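Local structure of 2,3-bisphosphoglycerate-independent phosphoglycerate mutase (Pyrococcus horikoshii, 2ZKT) at residues Leu96-Asn101 / Arg226-Tyr231. The protein probably catalyses the interconversion of 2-phosphoglycerate and 3-phosphoglycerate in glycolysis, as a metal-binding member of the alkaline phosphatase clan. Sequence-based numbering, arbitrary orientation.
Sequences LAFRVN and RGAGTY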
loop_
_atom_site.group_PDB
_atom_site.type_symbol
_atom_site.label_atom_id
_atom_site.label_comp_id
_atom_site.label_asym_id
_atom_site.label_seq_id
_atom_site.Cartn_x
_atom_site.Cartn_y
_atom_site.Cartn_z
ATOM N N LEU B 96 1.326 31.448 -31.564
ATOM C CA LEU B 96 0.237 30.481 -31.429
ATOM C C LEU B 96 0.815 29.067 -31.656
ATOM O O LEU B 96 1.456 28.811 -32.681
ATOM C CB LEU B 96 -0.865 30.769 -32.458
ATOM C CG LEU B 96 -2.132 29.902 -32.336
ATOM C CD1 LEU B 96 -2.749 30.064 -30.945
ATOM C CD2 LEU B 96 -3.139 30.308 -33.416
ATOM N N ALA B 97 0.594 28.161 -30.694
ATOM C CA ALA B 97 1.118 26.794 -30.781
ATOM C C ALA B 97 0.022 25.732 -30.806
ATOM O O ALA B 97 -1.087 25.952 -30.315
ATOM C CB ALA B 97 2.062 26.533 -29.628
ATOM N N PHE B 98 0.341 24.572 -31.383
ATOM C CA PHE B 98 -0.622 23.478 -31.503
ATOM C C PHE B 98 0.024 22.129 -31.207
ATOM O O PHE B 98 1.241 21.961 -31.353
ATOM C CB PHE B 98 -1.163 23.393 -32.933
ATOM C CG PHE B 98 -1.701 24.687 -33.477
ATOM C CD1 PHE B 98 -0.832 25.667 -33.973
ATOM C CD2 PHE B 98 -3.084 24.911 -33.541
ATOM C CE1 PHE B 98 -1.331 26.849 -34.531
ATOM C CE2 PHE B 98 -3.593 26.092 -34.097
ATOM C CZ PHE B 98 -2.712 27.064 -34.595
ATOM N N ARG B 99 -0.801 21.164 -30.790
ATOM C CA ARG B 99 -0.319 19.802 -30.556
ATOM C C ARG B 99 -0.635 19.113 -31.901
ATOM O O ARG B 99 -1.722 19.297 -32.475
ATOM C CB ARG B 99 -1.077 19.138 -29.393
ATOM C CG ARG B 99 -2.586 19.072 -29.565
ATOM C CD ARG B 99 -3.273 18.751 -28.233
ATOM N NE ARG B 99 -2.943 17.413 -27.730
ATOM C CZ ARG B 99 -3.410 16.278 -28.252
ATOM N NH1 ARG B 99 -4.236 16.314 -29.297
ATOM N NH2 ARG B 99 -3.051 15.107 -27.732
ATOM N N VAL B 100 0.327 18.353 -32.417
ATOM C CA VAL B 100 0.148 17.688 -33.709
ATOM C C VAL B 100 0.316 16.161 -33.676
ATOM O O VAL B 100 1.265 15.635 -33.068
ATOM C CB VAL B 100 1.160 18.236 -34.758
ATOM C CG1 VAL B 100 0.830 17.670 -36.133
ATOM C CG2 VAL B 100 1.149 19.777 -34.766
ATOM N N ASN B 101 -0.593 15.461 -34.357
ATOM C CA ASN B 101 -0.530 14.003 -34.445
ATOM C C ASN B 101 -0.323 13.625 -35.908
ATOM O O ASN B 101 -1.049 14.121 -36.787
ATOM C CB ASN B 101 -1.838 13.350 -33.960
ATOM C CG ASN B 101 -2.114 13.603 -32.482
ATOM O OD1 ASN B 101 -2.499 14.710 -32.084
ATOM N ND2 ASN B 101 -1.918 12.573 -31.662
ATOM N N ARG B 226 -4.418 20.348 -33.420
ATOM C CA ARG B 226 -5.429 20.759 -32.459
ATOM C C ARG B 226 -4.823 21.449 -31.236
ATOM O O ARG B 226 -3.615 21.716 -31.187
ATOM C CB ARG B 226 -6.234 19.523 -32.035
ATOM C CG ARG B 226 -5.375 18.367 -31.532
ATOM C CD ARG B 226 -6.161 17.056 -31.562
ATOM N NE ARG B 226 -7.545 17.249 -31.115
ATOM C CZ ARG B 226 -8.421 16.263 -30.898
ATOM N NH1 ARG B 226 -8.062 14.991 -31.083
ATOM N NH2 ARG B 226 -9.661 16.550 -30.501
ATOM N N GLY B 227 -5.676 21.746 -30.253
ATOM C CA GLY B 227 -5.215 22.390 -29.029
ATOM C C GLY B 227 -4.509 23.724 -29.230
ATOM O O GLY B 227 -3.440 23.955 -28.650
ATOM N N ALA B 228 -5.094 24.595 -30.050
ATOM C CA ALA B 228 -4.510 25.913 -30.308
ATOM C C ALA B 228 -4.303 26.630 -28.966
ATOM O O ALA B 228 -5.196 26.633 -28.105
ATOM C CB ALA B 228 -5.440 26.734 -31.219
ATOM N N GLY B 229 -3.128 27.226 -28.780
ATOM C CA GLY B 229 -2.870 27.909 -27.522
ATOM C C GLY B 229 -1.903 29.083 -27.593
ATOM O O GLY B 229 -1.004 29.134 -28.443
ATOM N N THR B 230 -2.110 30.044 -26.695
ATOM C CA THR B 230 -1.254 31.225 -26.611
ATOM C C THR B 230 -0.721 31.212 -25.178
ATOM O O THR B 230 -0.989 30.272 -24.413
ATOM C CB THR B 230 -2.061 32.543 -26.829
ATOM O OG1 THR B 230 -2.875 32.809 -25.673
ATOM C CG2 THR B 230 -2.977 32.422 -28.043
ATOM N N TYR B 231 0.039 32.241 -24.812
ATOM C CA TYR B 231 0.555 32.334 -23.450
ATOM C C TYR B 231 -0.676 32.529 -22.538
ATOM O O TYR B 231 -1.633 33.218 -22.914
ATOM C CB TYR B 231 1.490 33.546 -23.329
ATOM C CG TYR B 231 2.116 33.698 -21.961
ATOM C CD1 TYR B 231 3.214 32.915 -21.584
ATOM C CD2 TYR B 231 1.622 34.632 -21.045
ATOM C CE1 TYR B 231 3.811 33.058 -20.325
ATOM C CE2 TYR B 231 2.206 34.785 -19.779
ATOM C CZ TYR B 231 3.299 33.995 -19.427
ATOM O OH TYR B 231 3.877 34.133 -18.183
#
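Arg99 and Arg226 face each other as an antiparallel hydrogen-bonded pair, and their side chains run side by side in the same direction on one face of the sheet. In each, CG sits between the backbone N and the carbonyl carbon, and each chain then bends at chi3. The two guanidinium groups are not stacked: their planes stand 69° apart. Arg99 NH1 meets the aliphatic part of its neighbour, 3.1 Å from Arg226 CD, with Arg226 CG lying in the Arg99 plane at its edge. Arg99 NH1 stays 3.9 Å from Arg226 NE, a proximity that would probably be eased by solvent around the exposed Arg226.

The pair illustrates how a beta bulge is accommodated. Arg99 N donates to Arg226 O and receives a bond from Arg226 N at its own O, while Ala97 and Gly229 exchange a second reciprocal pair; between them 226-229 spends one residue more than 97-99. Gly227 takes up the extra residue in the left-handed helical region (phi 58°), and Arg99 CG packs against its backbone, 4.1 Å from Gly227 N.

On the other face Phe98 and Leu96 both touch Ala228. Phe98 CE2 lies 3.5 Å from Ala228 CB, which approaches the ring obliquely, while Arg226 O lies at the ring edge. Leu96, its CG anti to the backbone N (chi1 -175°), brings CD1 to 4.3 Å from Ala228 CB. The same Leu96 CD1 lies 3.7 Å from Thr230 CG2.

Strand 96-103 lies between 161-166 and 222-229 in a four-stranded antiparallel sheet, separate from the mixed eight-stranded one; 222-229 is its outermost strand on this side within the chain. Phe98 also touches Asn166 of strand 161-166, and Gly227 makes a backbone hydrogen bond to Gly80 at the start of helix 80-86.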